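Local coordinates for protein arylalkylamine N-Acetyltransferase 2 (Aedes aegypti, PDB 4FD6) that probably transfers acyl groups from coenzyme A thioesters to arylalkylamines such as dopamine and serotonin, as an AANAT-type member of the GNAT acetyltransferase family, at residues N37-L42 with Q203-D208. Numbering follows the deposited sequence.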
loop_
_atom_site.group_PDB
_atom_site.type_symbol
_atom_site.label_atom_id
_atom_site.label_comp_id
_atom_site.label_asym_id
_atom_site.label_seq_id
_atom_site.Cartn_x
_atom_site.Cartn_y
_atom_site.Cartn_z
ATOM N N ASN A 37 6.135 5.980 -7.596
ATOM C CA ASN A 37 5.373 6.582 -8.694
ATOM C C ASN A 37 6.023 7.897 -9.102
ATOM O O ASN A 37 6.208 8.175 -10.285
ATOM C CB ASN A 37 3.918 6.836 -8.289
ATOM C CG ASN A 37 3.155 5.561 -8.034
ATOM O OD1 ASN A 37 3.617 4.472 -8.379
ATOM N ND2 ASN A 37 1.961 5.684 -7.447
ATOM N N LYS A 38 6.370 8.701 -8.101
ATOM C CA LYS A 38 6.974 9.998 -8.348
ATOM C C LYS A 38 8.330 9.867 -9.038
ATOM O O LYS A 38 8.636 10.615 -9.983
ATOM C CB LYS A 38 7.121 10.775 -7.039
ATOM C CG LYS A 38 7.580 12.221 -7.235
ATOM C CD LYS A 38 7.887 12.905 -5.919
ATOM C CE LYS A 38 6.666 12.972 -5.035
ATOM N NZ LYS A 38 6.947 13.655 -3.737
ATOM N N ALA A 39 9.139 8.921 -8.565
ATOM C CA ALA A 39 10.486 8.725 -9.102
ATOM C C ALA A 39 10.489 8.427 -10.607
ATOM O O ALA A 39 11.438 8.774 -11.322
ATOM C CB ALA A 39 11.191 7.609 -8.346
ATOM N N VAL A 40 9.444 7.770 -11.094
ATOM C CA VAL A 40 9.395 7.422 -12.513
ATOM C C VAL A 40 8.342 8.213 -13.279
ATOM O O VAL A 40 7.960 7.823 -14.376
ATOM C CB VAL A 40 9.172 5.911 -12.736
ATOM C CG1 VAL A 40 10.341 5.121 -12.183
ATOM C CG2 VAL A 40 7.862 5.461 -12.110
ATOM N N ASN A 41 7.893 9.322 -12.691
ATOM C CA ASN A 41 6.873 10.196 -13.277
ATOM C C ASN A 41 5.679 9.413 -13.796
ATOM O O ASN A 41 5.289 9.550 -14.959
ATOM C CB ASN A 41 7.456 11.035 -14.423
ATOM C CG ASN A 41 8.650 11.864 -13.997
ATOM O OD1 ASN A 41 9.703 11.819 -14.633
ATOM N ND2 ASN A 41 8.493 12.627 -12.916
ATOM N N LEU A 42 5.096 8.591 -12.935
ATOM C CA LEU A 42 4.030 7.697 -13.365
ATOM C C LEU A 42 2.779 8.462 -13.786
ATOM O O LEU A 42 2.125 8.098 -14.759
ATOM C CB LEU A 42 3.705 6.675 -12.268
ATOM C CG LEU A 42 2.876 5.472 -12.714
ATOM C CD1 LEU A 42 3.611 4.682 -13.811
ATOM C CD2 LEU A 42 2.553 4.585 -11.522
ATOM N N GLN A 203 20.821 4.443 -10.652
ATOM C CA GLN A 203 19.611 4.093 -9.909
ATOM C C GLN A 203 18.405 3.946 -10.835
ATOM O O GLN A 203 18.222 4.736 -11.761
ATOM C CB GLN A 203 19.306 5.131 -8.827
ATOM C CG GLN A 203 20.222 5.064 -7.621
ATOM C CD GLN A 203 19.960 6.166 -6.619
ATOM O OE1 GLN A 203 20.893 6.813 -6.142
ATOM N NE2 GLN A 203 18.686 6.374 -6.273
ATOM N N ILE A 204 17.586 2.933 -10.576
ATOM C CA ILE A 204 16.324 2.768 -11.277
ATOM C C ILE A 204 15.304 3.776 -10.739
ATOM O O ILE A 204 14.537 4.383 -11.496
ATOM C CB ILE A 204 15.791 1.321 -11.134
ATOM C CG1 ILE A 204 16.701 0.353 -11.897
ATOM C CG2 ILE A 204 14.347 1.236 -11.640
ATOM C CD1 ILE A 204 16.376 -1.118 -11.705
ATOM N N PHE A 205 15.305 3.947 -9.420
ATOM C CA PHE A 205 14.449 4.930 -8.767
ATOM C C PHE A 205 15.302 5.965 -8.053
ATOM O O PHE A 205 15.983 5.645 -7.075
ATOM C CB PHE A 205 13.538 4.263 -7.733
ATOM C CG PHE A 205 12.627 3.215 -8.311
ATOM C CD1 PHE A 205 11.517 3.580 -9.050
ATOM C CD2 PHE A 205 12.884 1.871 -8.114
ATOM C CE1 PHE A 205 10.674 2.620 -9.583
ATOM C CE2 PHE A 205 12.046 0.900 -8.655
ATOM C CZ PHE A 205 10.940 1.284 -9.382
ATOM N N VAL A 206 15.257 7.205 -8.526
ATOM C CA VAL A 206 15.863 8.305 -7.783
ATOM C C VAL A 206 14.761 8.940 -6.944
ATOM O O VAL A 206 13.829 9.549 -7.475
ATOM C CB VAL A 206 16.526 9.349 -8.706
ATOM C CG1 VAL A 206 17.010 10.544 -7.898
ATOM C CG2 VAL A 206 17.671 8.717 -9.475
ATOM N N VAL A 207 14.854 8.768 -5.630
ATOM C CA VAL A 207 13.725 9.062 -4.760
ATOM C C VAL A 207 13.993 10.253 -3.843
ATOM O O VAL A 207 15.092 10.421 -3.333
ATOM C CB VAL A 207 13.320 7.815 -3.932
ATOM C CG1 VAL A 207 12.143 8.130 -3.041
ATOM C CG2 VAL A 207 12.984 6.645 -4.859
ATOM N N ASP A 208 12.978 11.084 -3.634
ATOM C CA ASP A 208 13.140 12.280 -2.818
ATOM C C ASP A 208 13.233 11.938 -1.340
ATOM O O ASP A 208 12.495 11.085 -0.854
ATOM C CB ASP A 208 11.975 13.249 -3.043
ATOM C CG ASP A 208 11.991 13.880 -4.422
ATOM O OD1 ASP A 208 10.999 14.557 -4.769
ATOM O OD2 ASP A 208 12.984 13.701 -5.162
HETATM O O HOH W 1 13.938 7.601 -11.010
#
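Ala39, the last residue of helix 35-39, and Val40 just after it meet the ring of Phe205 from two directions. Ala39 CB comes up near the ring plane, at its edge, 4.1 Å from Phe205 CD1. Val40 approaches obliquely through one methyl, CG1 lying 3.6 Å from Phe205 CE1; with chi1 at -64°, CG1 stands beside the backbone N, anti to the carbonyl carbon, and it is this branch that reaches the ring. The same Ala39 CB sits 3.4 Å from Val206 O and touches Val207 CG2, so this single methyl meets three consecutive residues of the loop. Farther along, the side chains of Lys38 and Asp208 cross at about a right angle, with Lys38 CD 3.7 Å from Asp208 OD1. The charged ends do not pair: Lys38 NZ stays 4.3 Å from Asp208 OD1 and forms its salt bridge with Asp33.

A water links the two backbones, donating to Ala39 O and accepting from Val206 N, both at 2.8 Å, with a weak bond to Ile204 O. Behind this shell, Ile204 CG2 sits above one face of the Phe205 ring, displaced toward its rim; the ring also packs on Leu36, Ile108 and Leu111. Gln203 NE2 donates a 2.9 Å hydrogen bond to Phe205 O, tilted from the carbonyl plane. Asn41, with positive phi, is C-prime of a Schellman motif (Leu42 N to Asn37 O, Asn41 N to Lys38 O) ending helix 35-39, which here packs at the surface against the loop joining the GNAT domain's strands 186-192 and 213-220.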